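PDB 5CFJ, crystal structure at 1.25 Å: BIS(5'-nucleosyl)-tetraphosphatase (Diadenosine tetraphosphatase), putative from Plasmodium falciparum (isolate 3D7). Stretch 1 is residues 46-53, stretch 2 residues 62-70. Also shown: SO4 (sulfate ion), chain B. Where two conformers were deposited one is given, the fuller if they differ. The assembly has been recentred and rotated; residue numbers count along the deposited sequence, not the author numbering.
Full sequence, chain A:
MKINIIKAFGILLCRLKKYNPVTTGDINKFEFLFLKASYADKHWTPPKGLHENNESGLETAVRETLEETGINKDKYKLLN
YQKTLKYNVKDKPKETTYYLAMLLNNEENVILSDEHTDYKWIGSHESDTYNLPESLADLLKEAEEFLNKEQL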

# COMPACT_ATOMS: atom_id res chain seq x y z
N PRO A 46 -2.16 0.81 -2.40
CA PRO A 46 -1.92 0.93 -0.96
C PRO A 46 -1.93 2.40 -0.54
O PRO A 46 -1.93 3.29 -1.39
N PRO A 47 -1.96 2.66 0.77
CA PRO A 47 -1.84 4.04 1.26
C PRO A 47 -0.50 4.64 0.84
O PRO A 47 0.53 3.99 0.99
N LYS A 48 -0.52 5.87 0.33
CA LYS A 48 0.69 6.54 -0.15
C LYS A 48 0.42 8.02 -0.39
O LYS A 48 -0.73 8.43 -0.51
N GLY A 49 1.49 8.79 -0.51
CA GLY A 49 1.36 10.18 -0.93
C GLY A 49 2.69 10.90 -1.03
O GLY A 49 3.76 10.29 -0.93
N LEU A 50 2.62 12.20 -1.24
CA LEU A 50 3.81 13.02 -1.45
C LEU A 50 4.48 13.44 -0.15
O LEU A 50 3.85 13.54 0.91
N HIS A 51 5.78 13.70 -0.25
CA HIS A 51 6.56 14.27 0.84
C HIS A 51 5.92 15.52 1.41
O HIS A 51 5.41 16.35 0.65
N GLU A 52 6.01 15.69 2.73
CA GLU A 52 5.95 17.02 3.35
C GLU A 52 7.35 17.31 3.95
O GLU A 52 8.20 16.42 3.97
N ASN A 53 7.58 18.52 4.43
CA ASN A 53 8.93 18.95 4.79
C ASN A 53 9.62 18.13 5.85
O ASN A 53 9.02 17.72 6.84
N VAL A 62 4.45 6.70 6.58
CA VAL A 62 3.73 6.54 7.84
C VAL A 62 2.64 7.60 7.98
O VAL A 62 1.49 7.29 8.32
N ARG A 63 2.98 8.85 7.70
CA ARG A 63 1.99 9.92 7.80
C ARG A 63 0.83 9.73 6.83
O ARG A 63 -0.33 9.86 7.21
N GLU A 64 1.14 9.42 5.57
CA GLU A 64 0.08 9.24 4.58
C GLU A 64 -0.81 8.05 4.95
O GLU A 64 -2.02 8.11 4.77
N THR A 65 -0.21 7.00 5.48
CA THR A 65 -1.00 5.85 5.91
C THR A 65 -1.94 6.25 7.04
O THR A 65 -3.13 5.90 7.03
N LEU A 66 -1.44 7.02 8.00
CA LEU A 66 -2.28 7.50 9.09
C LEU A 66 -3.42 8.39 8.56
O LEU A 66 -4.57 8.24 8.97
N GLU A 67 -3.10 9.31 7.66
CA GLU A 67 -4.11 10.19 7.09
C GLU A 67 -5.19 9.42 6.34
O GLU A 67 -6.37 9.76 6.41
N GLU A 68 -4.78 8.39 5.61
CA GLU A 68 -5.68 7.72 4.68
C GLU A 68 -6.43 6.54 5.29
O GLU A 68 -7.42 6.07 4.71
N THR A 69 -5.98 6.04 6.44
CA THR A 69 -6.60 4.86 7.04
C THR A 69 -6.88 5.00 8.54
O THR A 69 -7.54 4.14 9.12
N GLY A 70 -6.33 6.03 9.17
CA GLY A 70 -6.42 6.16 10.62
C GLY A 70 -5.51 5.21 11.38
O GLY A 70 -5.50 5.21 12.61

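The helix of stretch 2 lies across the weakly bonded strand at about 48-50, with the axes 7.0 Å apart at closest approach.

Arg63 points toward stretch 1. Its chain is extended through chi1 and chi2 (both t), then turns at chi3 (p). Arg63 NH2 donates a hydrogen bond to Leu50 O at 3.0 Å, near the guanidinium plane. Glu52, chi1 m, points back toward the helix, and its OE1 lies over one guanidinium face. Glu52 OE1 is 3.3 Å from Arg63 NE, a salt bridge of charges only, since no N-H points at that oxygen. Arg63 NH1 also forms salt bridges within the helix, to Glu64 OE2 at 2.8 Å and Glu67 OE2 at 2.9 Å.

Glu64 points toward the strand and is folded (chi1 m, chi2 m). Glu64 CD sits 3.5 Å from Gly49 CA. A CB on Gly49 would clash with this carboxylate. One water lies 2.8 Å from Leu50 O and 2.9 Å from Glu64 OE2.

Thr65, chi1 m, points sideways. Pro47 points toward the helix, and Thr65 OG1 touches Pro47 CB at 3.5 Å. Leu66 points away and makes no contact.

Glu67, chi1 m, starts sideways, but its end comes nearer. Glu67 OE2 is 4.3 Å from Glu52 OE2. A water donates to both of these like-charged groups, 2.5 Å to Glu52 OE2 and 2.7 Å to Glu67 OE2.

Glu68 is buried and points toward the strand (chi1 m, chi2 t). Glu68 OE1 accepts a hydrogen bond from Lys48 N at 3.1 Å. Another water links Glu68 OE1 (2.9 Å) to Pro46 O (3.0 Å). The Lys48 CA-to-CB bond points away; Lys48 NZ hydrogen-bonds to sulfate O1 at 2.8 Å.

Thr69, chi1 p, points toward stretch 1. Thr69 CG2 packs against Pro47 CG at 3.8 Å. Thr69 OG1 donates to Thr65 O at 2.7 Å. Gly70 has non-helical phi/psi, with positive phi.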

# COMPACT_ATOMS: atom_id res chain seq x y z
CB PRO A 46 -0.52 0.31 -0.78
CG PRO A 46 -0.28 -0.48 -2.05
CD PRO A 46 -0.99 0.27 -3.12
CB PRO A 47 -1.92 3.88 2.78
CG PRO A 47 -2.46 2.49 3.01
CD PRO A 47 -1.98 1.68 1.87
CB LYS A 48 1.19 5.91 -1.44
CG LYS A 48 0.25 6.08 -2.61
CD LYS A 48 0.92 5.67 -3.90
CE LYS A 48 -0.09 5.54 -5.03
NZ LYS A 48 -0.85 6.80 -5.26
CB LEU A 50 3.45 14.26 -2.25
CG LEU A 50 2.66 14.04 -3.54
CD1 LEU A 50 2.43 15.36 -4.24
CD2 LEU A 50 3.37 13.07 -4.46
CB HIS A 51 7.94 14.70 0.34
CG HIS A 51 9.01 13.65 0.36
ND1 HIS A 51 9.09 12.66 1.32
CD2 HIS A 51 10.09 13.48 -0.44
CE1 HIS A 51 10.17 11.92 1.09
NE2 HIS A 51 10.78 12.40 0.03
CB GLU A 52 4.83 17.09 4.39
CG GLU A 52 3.45 17.05 3.74
CD GLU A 52 2.30 17.01 4.72
OE1 GLU A 52 2.52 17.04 5.95
OE2 GLU A 52 1.14 16.95 4.25
CB ASN A 53 8.91 20.40 5.28
CG ASN A 53 10.30 20.92 5.60
OD1 ASN A 53 11.23 20.73 4.82
ND2 ASN A 53 10.46 21.57 6.75
CB VAL A 62 4.69 6.60 9.03
CG1 VAL A 62 3.93 6.74 10.35
CG2 VAL A 62 5.58 5.35 9.05
CB ARG A 63 2.62 11.28 7.57
CG ARG A 63 1.60 12.42 7.67
CD ARG A 63 2.20 13.79 7.36
NE ARG A 63 3.05 13.74 6.17
CZ ARG A 63 2.60 13.66 4.92
NH1 ARG A 63 1.29 13.63 4.68
NH2 ARG A 63 3.46 13.59 3.92
CB GLU A 64 0.68 9.05 3.19
CG GLU A 64 1.31 10.32 2.65
CD GLU A 64 0.28 11.33 2.18
OE1 GLU A 64 -0.83 10.90 1.84
OE2 GLU A 64 0.60 12.54 2.15
CB THR A 65 -0.08 4.70 6.32
OG1 THR A 65 0.64 4.28 5.16
CG2 THR A 65 -0.86 3.52 6.88
CB LEU A 66 -1.43 8.26 10.10
CG LEU A 66 -2.15 8.92 11.27
CD1 LEU A 66 -2.96 7.91 12.07
CD2 LEU A 66 -1.14 9.62 12.15
CB GLU A 67 -3.47 11.20 6.14
CG GLU A 67 -2.62 12.23 6.86
CD GLU A 67 -2.09 13.32 5.94
OE1 GLU A 67 -2.71 13.57 4.89
OE2 GLU A 67 -1.06 13.93 6.30
CB GLU A 68 -4.91 7.28 3.43
CG GLU A 68 -4.45 8.47 2.63
CD GLU A 68 -3.59 8.13 1.44
OE1 GLU A 68 -3.28 6.94 1.19
OE2 GLU A 68 -3.23 9.07 0.71
CB THR A 69 -5.72 3.60 6.88
OG1 THR A 69 -4.56 3.72 7.72
CG2 THR A 69 -5.30 3.36 5.45
S SO4 B . -0.85 6.53 -8.86
O1 SO4 B . -1.85 6.43 -7.81
O2 SO4 B . 0.49 6.67 -8.30
O3 SO4 B . -0.90 5.33 -9.70
O4 SO4 B . -1.15 7.69 -9.70
O HOH W 1 -3.52 5.83 -1.50
O HOH W 2 -0.14 13.17 -1.21
O HOH W 3 1.44 15.05 1.02
O HOH W 4 -0.76 16.54 5.88